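Local coordinates for leucyl-trna synthetase (Plasmodium knowlesi, PDB 5FOF), which charges tRNA(Leu) with leucine at the expense of ATP, and is represented here by its editing domain, which probably hydrolyses wrongly charged tRNA, at residues 121-135 and 149-161. Numbering follows the deposited sequence.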
loop_
_atom_site.group_PDB
_atom_site.type_symbol
_atom_site.label_atom_id
_atom_site.label_comp_id
_atom_site.label_asym_id
_atom_site.label_seq_id
_atom_site.Cartn_x
_atom_site.Cartn_y
_atom_site.Cartn_z
ATOM N N TYR A 121 -1.724 25.477 8.891
ATOM C CA TYR A 121 -1.662 24.129 8.309
ATOM C C TYR A 121 -1.405 24.236 6.808
ATOM O O TYR A 121 -1.591 25.301 6.207
ATOM C CB TYR A 121 -2.943 23.302 8.588
ATOM C CG TYR A 121 -4.268 23.967 8.219
ATOM C CD1 TYR A 121 -4.696 24.044 6.887
ATOM C CD2 TYR A 121 -5.105 24.506 9.209
ATOM C CE1 TYR A 121 -5.900 24.651 6.549
ATOM C CE2 TYR A 121 -6.311 25.112 8.880
ATOM C CZ TYR A 121 -6.703 25.182 7.548
ATOM O OH TYR A 121 -7.893 25.773 7.207
ATOM N N VAL A 122 -0.979 23.118 6.221
ATOM C CA VAL A 122 -0.762 23.022 4.776
ATOM C C VAL A 122 -2.134 22.889 4.092
ATOM O O VAL A 122 -3.022 22.176 4.571
ATOM C CB VAL A 122 0.185 21.845 4.410
ATOM C CG1 VAL A 122 0.384 21.736 2.901
ATOM C CG2 VAL A 122 1.538 22.001 5.101
ATOM N N ASN A 123 -2.296 23.600 2.982
ATOM C CA ASN A 123 -3.568 23.662 2.269
ATOM C C ASN A 123 -3.401 24.144 0.822
ATOM O O ASN A 123 -3.154 25.328 0.550
ATOM C CB ASN A 123 -4.548 24.567 3.017
ATOM C CG ASN A 123 -4.007 25.971 3.216
ATOM O OD1 ASN A 123 -2.929 26.155 3.791
ATOM N ND2 ASN A 123 -4.733 26.967 2.714
ATOM N N ASN A 124 -3.535 23.207 -0.103
ATOM C CA ASN A 124 -3.443 23.503 -1.515
ATOM C C ASN A 124 -4.856 23.573 -2.105
ATOM O O ASN A 124 -5.272 22.706 -2.880
ATOM C CB ASN A 124 -2.555 22.471 -2.199
ATOM C CG ASN A 124 -1.197 22.363 -1.539
ATOM O OD1 ASN A 124 -0.218 22.970 -1.988
ATOM N ND2 ASN A 124 -1.136 21.617 -0.443
ATOM N N VAL A 125 -5.574 24.631 -1.719
ATOM C CA VAL A 125 -6.960 24.831 -2.122
ATOM C C VAL A 125 -6.995 25.146 -3.613
ATOM O O VAL A 125 -6.382 26.112 -4.068
ATOM C CB VAL A 125 -7.651 25.951 -1.310
ATOM C CG1 VAL A 125 -9.083 26.195 -1.810
ATOM C CG2 VAL A 125 -7.648 25.598 0.177
ATOM N N MET A 126 -7.708 24.305 -4.357
ATOM C CA MET A 126 -7.789 24.389 -5.806
ATOM C C MET A 126 -9.225 24.170 -6.291
ATOM O O MET A 126 -10.032 23.561 -5.596
ATOM C CB MET A 126 -6.879 23.332 -6.409
ATOM C CG MET A 126 -5.401 23.608 -6.209
ATOM S SD MET A 126 -4.356 22.559 -7.233
ATOM C CE MET A 126 -2.790 22.863 -6.432
ATOM N N THR A 127 -9.542 24.689 -7.476
ATOM C CA THR A 127 -10.812 24.377 -8.146
ATOM C C THR A 127 -10.720 23.047 -8.881
ATOM O O THR A 127 -9.622 22.574 -9.175
ATOM C CB THR A 127 -11.186 25.446 -9.173
ATOM O OG1 THR A 127 -10.101 25.600 -10.089
ATOM C CG2 THR A 127 -11.495 26.772 -8.484
ATOM N N ARG A 128 -11.870 22.458 -9.188
ATOM C CA ARG A 128 -11.896 21.241 -9.991
ATOM C C ARG A 128 -10.889 21.285 -11.147
ATOM O O ARG A 128 -10.061 20.378 -11.263
ATOM C CB ARG A 128 -13.300 20.944 -10.530
ATOM C CG ARG A 128 -13.393 19.608 -11.270
ATOM C CD ARG A 128 -14.817 19.181 -11.581
ATOM N NE ARG A 128 -14.981 17.730 -11.424
ATOM C CZ ARG A 128 -14.734 16.804 -12.358
ATOM N NH1 ARG A 128 -14.288 17.130 -13.581
ATOM N NH2 ARG A 128 -14.934 15.518 -12.060
ATOM N N ASP A 129 -10.946 22.337 -11.974
ATOM C CA ASP A 129 -10.042 22.470 -13.140
ATOM C C ASP A 129 -8.573 22.604 -12.754
ATOM O O ASP A 129 -7.727 21.924 -13.329
ATOM C CB ASP A 129 -10.442 23.647 -14.046
ATOM C CG ASP A 129 -11.719 23.377 -14.849
ATOM O OD1 ASP A 129 -12.020 22.197 -15.158
ATOM O OD2 ASP A 129 -12.419 24.361 -15.182
ATOM N N GLU A 130 -8.273 23.461 -11.783
ATOM C CA GLU A 130 -6.889 23.625 -11.292
ATOM C C GLU A 130 -6.278 22.314 -10.781
ATOM O O GLU A 130 -5.101 22.041 -11.028
ATOM C CB GLU A 130 -6.825 24.652 -10.171
ATOM C CG GLU A 130 -7.051 26.090 -10.611
ATOM C CD GLU A 130 -7.292 27.028 -9.435
ATOM O OE1 GLU A 130 -7.870 26.583 -8.418
ATOM O OE2 GLU A 130 -6.901 28.213 -9.523
ATOM N N ILE A 131 -7.085 21.521 -10.070
ATOM C CA ILE A 131 -6.680 20.188 -9.607
ATOM C C ILE A 131 -6.333 19.300 -10.793
ATOM O O ILE A 131 -5.287 18.660 -10.798
ATOM C CB ILE A 131 -7.785 19.496 -8.769
ATOM C CG1 ILE A 131 -7.970 20.230 -7.445
ATOM C CG2 ILE A 131 -7.446 18.026 -8.502
ATOM C CD1 ILE A 131 -9.058 19.659 -6.563
ATOM N N ILE A 132 -7.219 19.259 -11.784
ATOM C CA ILE A 132 -7.006 18.432 -12.975
ATOM C C ILE A 132 -5.735 18.825 -13.744
ATOM O O ILE A 132 -5.058 17.946 -14.286
ATOM C CB ILE A 132 -8.272 18.380 -13.874
ATOM C CG1 ILE A 132 -9.347 17.561 -13.144
ATOM C CG2 ILE A 132 -7.978 17.749 -15.239
ATOM C CD1 ILE A 132 -10.706 17.523 -13.811
ATOM N N ASP A 133 -5.393 20.116 -13.764
ATOM C CA ASP A 133 -4.114 20.554 -14.355
ATOM C C ASP A 133 -2.919 20.084 -13.527
ATOM O O ASP A 133 -2.084 19.325 -14.013
ATOM C CB ASP A 133 -4.038 22.087 -14.525
ATOM C CG ASP A 133 -4.833 22.595 -15.718
ATOM O OD1 ASP A 133 -5.172 21.800 -16.625
ATOM O OD2 ASP A 133 -5.118 23.809 -15.749
ATOM N N SER A 134 -2.863 20.524 -12.274
ATOM C CA SER A 134 -1.653 20.389 -11.453
ATOM C C SER A 134 -1.332 18.985 -10.908
ATOM O O SER A 134 -0.234 18.779 -10.380
ATOM C CB SER A 134 -1.702 21.399 -10.297
ATOM O OG SER A 134 -2.965 21.385 -9.657
ATOM N N CYS A 135 -2.262 18.033 -11.018
ATOM C CA CYS A 135 -2.074 16.707 -10.426
ATOM C C CYS A 135 -1.817 15.697 -11.514
ATOM O O CYS A 135 -2.721 15.402 -12.303
ATOM C CB CYS A 135 -3.302 16.292 -9.615
ATOM S SG CYS A 135 -3.582 17.319 -8.164
ATOM N N LEU A 149 -3.594 13.048 4.218
ATOM C CA LEU A 149 -2.800 13.247 3.014
ATOM C C LEU A 149 -2.857 14.719 2.541
ATOM O O LEU A 149 -1.837 15.298 2.127
ATOM C CB LEU A 149 -3.260 12.300 1.903
ATOM C CG LEU A 149 -2.959 10.808 2.055
ATOM C CD1 LEU A 149 -3.622 10.001 0.938
ATOM C CD2 LEU A 149 -1.473 10.557 2.038
ATOM N N ALA A 150 -4.045 15.319 2.619
ATOM C CA ALA A 150 -4.235 16.721 2.235
ATOM C C ALA A 150 -3.459 17.707 3.138
ATOM O O ALA A 150 -2.824 18.663 2.630
ATOM C CB ALA A 150 -5.725 17.063 2.216
ATOM N N TYR A 151 -3.509 17.462 4.453
ATOM C CA TYR A 151 -2.737 18.244 5.425
ATOM C C TYR A 151 -1.217 18.017 5.371
ATOM O O TYR A 151 -0.459 18.878 5.823
ATOM C CB TYR A 151 -3.257 18.043 6.852
ATOM C CG TYR A 151 -4.618 18.660 7.082
ATOM C CD1 TYR A 151 -4.845 20.010 6.827
ATOM C CD2 TYR A 151 -5.678 17.903 7.568
ATOM C CE1 TYR A 151 -6.089 20.580 7.040
ATOM C CE2 TYR A 151 -6.927 18.465 7.777
ATOM C CZ TYR A 151 -7.129 19.806 7.515
ATOM O OH TYR A 151 -8.371 20.380 7.727
ATOM N N GLN A 152 -0.777 16.881 4.830
ATOM C CA GLN A 152 0.654 16.659 4.568
ATOM C C GLN A 152 1.066 17.001 3.124
ATOM O O GLN A 152 2.161 16.642 2.679
ATOM C CB GLN A 152 1.042 15.235 4.971
ATOM C CG GLN A 152 0.971 15.068 6.483
ATOM C CD GLN A 152 1.023 13.627 6.940
ATOM O OE1 GLN A 152 1.981 13.203 7.598
ATOM N NE2 GLN A 152 -0.005 12.863 6.600
ATOM N N GLY A 153 0.179 17.697 2.404
ATOM C CA GLY A 153 0.473 18.246 1.095
ATOM C C GLY A 153 0.476 17.318 -0.103
ATOM O O GLY A 153 0.879 17.757 -1.188
ATOM N N VAL A 154 0.024 16.069 0.065
ATOM C CA VAL A 154 0.052 15.066 -1.025
ATOM C C VAL A 154 -1.116 15.232 -1.994
ATOM O O VAL A 154 -0.972 14.903 -3.172
ATOM C CB VAL A 154 0.085 13.599 -0.512
ATOM C CG1 VAL A 154 0.147 12.587 -1.663
ATOM C CG2 VAL A 154 1.281 13.381 0.392
ATOM N N ILE A 155 -2.256 15.717 -1.497
ATOM C CA ILE A 155 -3.424 16.008 -2.328
ATOM C C ILE A 155 -3.950 17.400 -2.040
ATOM O O ILE A 155 -3.828 17.895 -0.907
ATOM C CB ILE A 155 -4.564 14.972 -2.131
ATOM C CG1 ILE A 155 -5.211 15.065 -0.741
ATOM C CG2 ILE A 155 -4.041 13.562 -2.367
ATOM C CD1 ILE A 155 -6.233 13.974 -0.450
ATOM N N PRO A 156 -4.569 18.039 -3.057
ATOM C CA PRO A 156 -5.204 19.344 -2.851
ATOM C C PRO A 156 -6.563 19.222 -2.186
ATOM O O PRO A 156 -7.128 18.127 -2.118
ATOM C CB PRO A 156 -5.389 19.855 -4.278
ATOM C CG PRO A 156 -5.627 18.618 -5.082
ATOM C CD PRO A 156 -4.871 17.503 -4.401
ATOM N N MET A 157 -7.087 20.353 -1.721
ATOM C CA MET A 157 -8.477 20.448 -1.257
ATOM C C MET A 157 -9.299 21.162 -2.325
ATOM O O MET A 157 -8.788 22.068 -2.981
ATOM C CB MET A 157 -8.544 21.189 0.074
ATOM C CG MET A 157 -7.475 20.752 1.062
ATOM S SD MET A 157 -7.926 21.105 2.769
ATOM C CE MET A 157 -6.278 21.376 3.415
ATOM N N LEU A 158 -10.548 20.731 -2.509
ATOM C CA LEU A 158 -11.458 21.285 -3.536
ATOM C C LEU A 158 -12.251 22.488 -3.022
ATOM O O LEU A 158 -12.723 22.482 -1.883
ATOM C CB LEU A 158 -12.439 20.206 -4.031
ATOM C CG LEU A 158 -13.428 20.501 -5.177
ATOM C CD1 LEU A 158 -12.732 20.892 -6.477
ATOM C CD2 LEU A 158 -14.327 19.286 -5.427
ATOM N N SER A 159 -12.424 23.498 -3.879
ATOM C CA SER A 159 -13.186 24.705 -3.531
ATOM C C SER A 159 -13.747 25.422 -4.764
ATOM O O SER A 159 -13.183 25.317 -5.844
ATOM C CB SER A 159 -12.277 25.659 -2.747
ATOM O OG SER A 159 -12.997 26.759 -2.231
ATOM N N LYS A 160 -14.871 26.125 -4.587
ATOM C CA LYS A 160 -15.382 27.128 -5.556
ATOM C C LYS A 160 -15.293 28.545 -4.962
ATOM O O LYS A 160 -15.935 29.475 -5.468
ATOM C CB LYS A 160 -16.860 26.868 -5.917
ATOM C CG LYS A 160 -17.175 25.548 -6.605
ATOM C CD LYS A 160 -18.545 25.564 -7.291
ATOM C CE LYS A 160 -19.710 25.806 -6.332
ATOM N NZ LYS A 160 -19.812 24.804 -5.226
ATOM N N GLY A 161 -14.534 28.704 -3.875
ATOM C CA GLY A 161 -14.449 29.982 -3.168
ATOM C C GLY A 161 -15.746 30.479 -2.545
ATOM O O GLY A 161 -15.934 31.691 -2.405
#
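Tyr-151 turns the CD1-CE1 edge of its ring toward one face of Tyr-121, a T-shaped pair with planes at 77° and CE1 of Tyr-151 3.7 Å from CD1 of Tyr-121, offset toward the rim. In Tyr-121, chi1 of 52° tucks the ring over its own backbone and chi2 of 77° turns it. Next to it, CB of Val-122 rests 3.3 Å from O of Tyr-151, while its CG1 branch lies against Gly-153, the positive-phi residue of the Schellman motif that ends helix 143-151. A kink at the CG-SD bond carries the CE methyl of Met-157 to O of Val-122 and CB of Asn-123. Beyond this the backbones run parallel: N of Met-126 gives a nearly straight bond to O of Met-157 (2.8 Å), flanked by Met-157 N to Asn-124 O, with the donor well above the carbonyl plane, and Ser-159 N to Met-126 O. Pro-156 wedges its CG against CG1 of Ile-131 (3.7 Å) and SG of Cys-135 (3.9 Å); the side chains of Ile-131 and Leu-158 cross at about a right angle, CD1 to CD1 (3.9 Å). Val-125 and Met-157 point to one sheet face, Met-126 and Leu-158 to the opposite one; CG1 of Val-125 abuts CB of Ser-159, just past the strand end. Thr-127 and Glu-130 form a capping box that starts helix 128-134. The whole is a short two-stranded parallel sheet, 125-126 with 157-158, packed on its Leu-158 face by helix 128-134, at the editing domain's edge.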